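Local coordinates for decapping and exoribonuclease protein 1 (Kluyveromyces lactis, PDB 4GPS) that removes NAD and methylguanosine caps from the 5' ends of RNAs and degrades RNA from the 5' end, using divalent metal cations, at residues H258-N270 with I277-Y291. Residues are numbered along the deposited sequence; the frame is centred on the assembly and turned at random.
Sequences HELYYSIVHGSLN and IQAEMDSINTLTDTY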
# COMPACT_ATOMS: atom_id res chain seq x y z
N HIS A 258 21.91 -7.37 -1.30
CA HIS A 258 20.56 -7.92 -1.46
C HIS A 258 19.86 -7.54 -2.77
O HIS A 258 20.51 -7.18 -3.76
CB HIS A 258 19.69 -7.51 -0.27
CG HIS A 258 19.88 -8.36 0.95
ND1 HIS A 258 19.09 -8.25 2.07
CD2 HIS A 258 20.77 -9.35 1.22
CE1 HIS A 258 19.48 -9.14 2.98
NE2 HIS A 258 20.50 -9.82 2.48
N GLU A 259 18.53 -7.62 -2.77
CA GLU A 259 17.73 -7.34 -3.97
C GLU A 259 16.26 -7.03 -3.63
O GLU A 259 15.70 -7.58 -2.68
CB GLU A 259 17.83 -8.56 -4.89
CG GLU A 259 17.26 -8.40 -6.28
CD GLU A 259 17.58 -9.61 -7.17
OE1 GLU A 259 17.09 -9.68 -8.32
OE2 GLU A 259 18.33 -10.51 -6.72
N LEU A 260 15.64 -6.16 -4.41
CA LEU A 260 14.25 -5.77 -4.22
C LEU A 260 13.44 -5.98 -5.50
O LEU A 260 13.97 -5.90 -6.61
CB LEU A 260 14.18 -4.32 -3.77
CG LEU A 260 14.91 -4.08 -2.44
CD1 LEU A 260 15.23 -2.62 -2.27
CD2 LEU A 260 14.05 -4.59 -1.29
N TYR A 261 12.15 -6.24 -5.35
CA TYR A 261 11.31 -6.47 -6.52
C TYR A 261 10.09 -5.52 -6.51
O TYR A 261 9.43 -5.33 -5.50
CB TYR A 261 10.87 -7.92 -6.56
CG TYR A 261 10.07 -8.27 -7.79
CD1 TYR A 261 10.69 -8.59 -9.00
CD2 TYR A 261 8.67 -8.27 -7.74
CE1 TYR A 261 9.94 -8.89 -10.13
CE2 TYR A 261 7.91 -8.57 -8.86
CZ TYR A 261 8.55 -8.87 -10.05
OH TYR A 261 7.77 -9.14 -11.14
N TYR A 262 9.81 -4.92 -7.67
CA TYR A 262 8.73 -3.96 -7.78
C TYR A 262 7.76 -4.23 -8.93
O TYR A 262 8.16 -4.59 -10.06
CB TYR A 262 9.30 -2.57 -7.99
CG TYR A 262 10.21 -2.08 -6.91
CD1 TYR A 262 9.70 -1.58 -5.71
CD2 TYR A 262 11.59 -2.06 -7.11
CE1 TYR A 262 10.55 -1.05 -4.73
CE2 TYR A 262 12.45 -1.53 -6.14
CZ TYR A 262 11.92 -1.02 -4.96
OH TYR A 262 12.76 -0.44 -4.04
N SER A 263 6.48 -4.01 -8.65
CA SER A 263 5.45 -4.18 -9.65
C SER A 263 4.97 -2.76 -9.91
O SER A 263 4.71 -2.02 -8.97
CB SER A 263 4.32 -5.02 -9.11
OG SER A 263 3.21 -5.07 -10.00
N ILE A 264 4.89 -2.37 -11.17
CA ILE A 264 4.41 -1.05 -11.50
C ILE A 264 3.00 -1.27 -12.04
O ILE A 264 2.84 -1.93 -13.06
CB ILE A 264 5.28 -0.37 -12.56
CG1 ILE A 264 6.55 0.24 -11.94
CG2 ILE A 264 4.56 0.86 -13.04
CD1 ILE A 264 7.38 -0.61 -11.14
N VAL A 265 1.99 -0.74 -11.34
CA VAL A 265 0.61 -0.93 -11.78
C VAL A 265 -0.10 0.35 -12.21
O VAL A 265 0.24 1.45 -11.76
CB VAL A 265 -0.25 -1.66 -10.68
CG1 VAL A 265 0.42 -3.02 -10.27
CG2 VAL A 265 -0.42 -0.77 -9.51
N HIS A 266 -1.08 0.20 -13.10
CA HIS A 266 -1.85 1.33 -13.61
C HIS A 266 -3.33 1.05 -13.39
O HIS A 266 -3.81 -0.08 -13.57
CB HIS A 266 -1.55 1.56 -15.10
CG HIS A 266 -2.27 2.72 -15.71
ND1 HIS A 266 -3.55 2.62 -16.21
CD2 HIS A 266 -1.89 4.00 -15.93
CE1 HIS A 266 -3.92 3.79 -16.71
NE2 HIS A 266 -2.93 4.64 -16.55
N GLY A 267 -4.05 2.08 -12.99
CA GLY A 267 -5.45 1.89 -12.72
C GLY A 267 -6.20 3.18 -12.82
O GLY A 267 -5.62 4.27 -12.74
N SER A 268 -7.50 3.06 -12.99
CA SER A 268 -8.36 4.22 -13.14
C SER A 268 -9.08 4.47 -11.83
O SER A 268 -9.58 3.54 -11.18
CB SER A 268 -9.36 3.97 -14.27
OG SER A 268 -10.09 5.13 -14.55
N LEU A 269 -9.11 5.73 -11.43
CA LEU A 269 -9.77 6.11 -10.20
C LEU A 269 -11.03 6.90 -10.54
O LEU A 269 -12.07 6.76 -9.88
CB LEU A 269 -8.77 6.92 -9.36
CG LEU A 269 -8.95 8.10 -8.40
CD1 LEU A 269 -10.36 8.39 -8.00
CD2 LEU A 269 -8.12 7.79 -7.19
N ASN A 270 -10.93 7.68 -11.62
CA ASN A 270 -11.96 8.58 -12.12
C ASN A 270 -12.07 8.63 -13.60
O ASN A 270 -11.26 8.10 -14.32
CB ASN A 270 -11.62 10.03 -11.76
CG ASN A 270 -12.35 10.49 -10.61
OD1 ASN A 270 -13.08 9.71 -10.01
ND2 ASN A 270 -12.19 11.75 -10.27
N ILE A 277 1.32 3.46 -10.07
CA ILE A 277 1.88 3.13 -8.78
C ILE A 277 3.00 2.12 -8.81
O ILE A 277 2.96 1.13 -9.58
CB ILE A 277 0.74 2.56 -7.88
CG1 ILE A 277 -0.25 3.65 -7.55
CG2 ILE A 277 1.27 1.94 -6.63
CD1 ILE A 277 -1.57 3.08 -7.03
N GLN A 278 3.97 2.34 -7.92
CA GLN A 278 5.10 1.42 -7.74
C GLN A 278 4.96 0.69 -6.39
O GLN A 278 4.83 1.32 -5.34
CB GLN A 278 6.43 2.17 -7.78
CG GLN A 278 7.63 1.25 -7.62
CD GLN A 278 8.97 2.01 -7.68
OE1 GLN A 278 9.79 1.93 -6.75
NE2 GLN A 278 9.19 2.74 -8.77
N ALA A 279 4.96 -0.65 -6.41
CA ALA A 279 4.82 -1.41 -5.16
C ALA A 279 5.89 -2.46 -5.04
O ALA A 279 6.22 -3.14 -6.01
CB ALA A 279 3.43 -2.08 -5.10
N GLU A 280 6.44 -2.61 -3.86
CA GLU A 280 7.43 -3.64 -3.66
C GLU A 280 6.64 -4.89 -3.30
O GLU A 280 5.77 -4.84 -2.41
CB GLU A 280 8.39 -3.27 -2.53
CG GLU A 280 9.12 -4.49 -1.96
CD GLU A 280 10.17 -4.15 -0.92
OE1 GLU A 280 10.83 -5.10 -0.42
OE2 GLU A 280 10.33 -2.94 -0.60
N MET A 281 6.92 -6.00 -4.00
CA MET A 281 6.27 -7.28 -3.76
C MET A 281 7.28 -8.18 -3.08
O MET A 281 8.41 -8.33 -3.55
CB MET A 281 5.85 -7.93 -5.08
CG MET A 281 5.02 -7.00 -5.97
SD MET A 281 3.27 -6.71 -5.39
CE MET A 281 3.50 -5.32 -4.35
N ASP A 282 6.87 -8.78 -1.96
CA ASP A 282 7.73 -9.67 -1.21
C ASP A 282 7.99 -10.97 -1.91
O ASP A 282 9.09 -11.51 -1.83
CB ASP A 282 7.13 -10.02 0.15
CG ASP A 282 6.90 -8.82 1.01
OD1 ASP A 282 7.69 -7.86 0.95
OD2 ASP A 282 5.91 -8.87 1.78
N SER A 283 6.98 -11.48 -2.61
CA SER A 283 7.18 -12.77 -3.25
C SER A 283 6.04 -13.15 -4.14
O SER A 283 5.00 -12.49 -4.17
CB SER A 283 7.28 -13.85 -2.19
OG SER A 283 6.00 -14.07 -1.57
N ILE A 284 6.25 -14.26 -4.85
CA ILE A 284 5.21 -14.84 -5.69
C ILE A 284 4.96 -16.25 -5.20
O ILE A 284 5.89 -16.95 -4.80
CB ILE A 284 5.60 -15.02 -7.16
CG1 ILE A 284 5.89 -13.67 -7.82
CG2 ILE A 284 4.42 -15.64 -7.92
CD1 ILE A 284 7.29 -13.16 -7.57
N ASN A 285 3.69 -16.63 -5.17
CA ASN A 285 3.30 -17.98 -4.81
C ASN A 285 3.40 -18.71 -6.17
O ASN A 285 2.55 -18.50 -7.06
CB ASN A 285 1.86 -18.01 -4.31
CG ASN A 285 1.39 -19.41 -3.99
OD1 ASN A 285 1.66 -20.36 -4.73
ND2 ASN A 285 0.67 -19.54 -2.88
N THR A 286 4.44 -19.51 -6.35
CA THR A 286 4.64 -20.21 -7.62
C THR A 286 3.52 -21.18 -8.07
O THR A 286 3.32 -21.40 -9.27
CB THR A 286 5.98 -20.92 -7.59
OG1 THR A 286 6.09 -21.62 -6.35
CG2 THR A 286 7.12 -19.91 -7.71
N LEU A 287 2.79 -21.76 -7.12
CA LEU A 287 1.69 -22.65 -7.47
C LEU A 287 0.49 -21.87 -8.04
O LEU A 287 -0.23 -22.36 -8.92
CB LEU A 287 1.18 -23.43 -6.25
CG LEU A 287 2.10 -24.34 -5.44
CD1 LEU A 287 1.24 -25.10 -4.41
CD2 LEU A 287 2.82 -25.31 -6.37
N THR A 288 0.28 -20.65 -7.56
CA THR A 288 -0.87 -19.89 -7.99
C THR A 288 -0.53 -18.69 -8.85
O THR A 288 -1.43 -17.98 -9.31
CB THR A 288 -1.69 -19.44 -6.74
OG1 THR A 288 -0.92 -18.51 -5.97
CG2 THR A 288 -2.03 -20.67 -5.83
N ASP A 289 0.76 -18.47 -9.07
CA ASP A 289 1.24 -17.32 -9.85
C ASP A 289 0.60 -16.02 -9.37
O ASP A 289 0.14 -15.17 -10.15
CB ASP A 289 0.96 -17.51 -11.34
CG ASP A 289 1.70 -16.50 -12.18
OD1 ASP A 289 2.88 -16.24 -11.86
OD2 ASP A 289 1.12 -15.97 -13.15
N THR A 290 0.60 -15.85 -8.06
CA THR A 290 -0.02 -14.72 -7.42
C THR A 290 0.94 -14.05 -6.45
O THR A 290 1.55 -14.70 -5.59
CB THR A 290 -1.28 -15.23 -6.66
OG1 THR A 290 -2.23 -15.76 -7.61
CG2 THR A 290 -1.92 -14.12 -5.82
N TYR A 291 1.10 -12.75 -6.60
CA TYR A 291 1.95 -12.05 -5.65
C TYR A 291 1.39 -12.32 -4.25
O TYR A 291 0.18 -12.40 -4.06
CB TYR A 291 1.91 -10.55 -5.93
CG TYR A 291 2.68 -10.16 -7.15
CD1 TYR A 291 4.00 -10.60 -7.34
CD2 TYR A 291 2.12 -9.30 -8.11
CE1 TYR A 291 4.75 -10.20 -8.44
CE2 TYR A 291 2.86 -8.89 -9.21
CZ TYR A 291 4.17 -9.33 -9.37
OH TYR A 291 4.90 -8.86 -10.43
O HOH W 1 11.00 -7.52 -2.83
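Tyr261 OH donates to Tyr291 OH over 3.0 Å, the two side chains crossing at about a right angle with Tyr261 CE2 3.6 Å from Tyr291 CE1. Tyr261 reaches this spot because its CG stands anti to the backbone N (chi1 -176°). Met281, bent at chi2 and chi3, sets CG 3.9 Å above the centre of the Tyr291 ring, while its CB meets the edge of Tyr261. On the other face of the hairpin, Gln278 OE1 sits 3.6 Å above the Tyr262 ring plane, offset toward the rim, buried with no hydrogen-bond partner in the model. Between these two layers, strand 259-268 and the antiparallel strand through 277-280 pair by backbone hydrogen bonds, Ser263 with Ala279 and Val265 with Ile277; Met281 N to Tyr261 O (3.0 Å) carries the pairing past Glu280. Further out, Glu88 OE2 accepts from both Ser263 OG and Tyr291 OH, and helix 156-167 packs on Tyr262 and Gln278. A phenylalanine in place of Tyr291 would probably leave Tyr261 OH without its acceptor and Glu88 short of one donor. In this PD-(D/E)XK nuclease, the pairing, which ends at the Met281-Tyr261 bond, probably fixes the backbone at Glu280, a likely substrate-binding residue, and just before metal-binding Asp282.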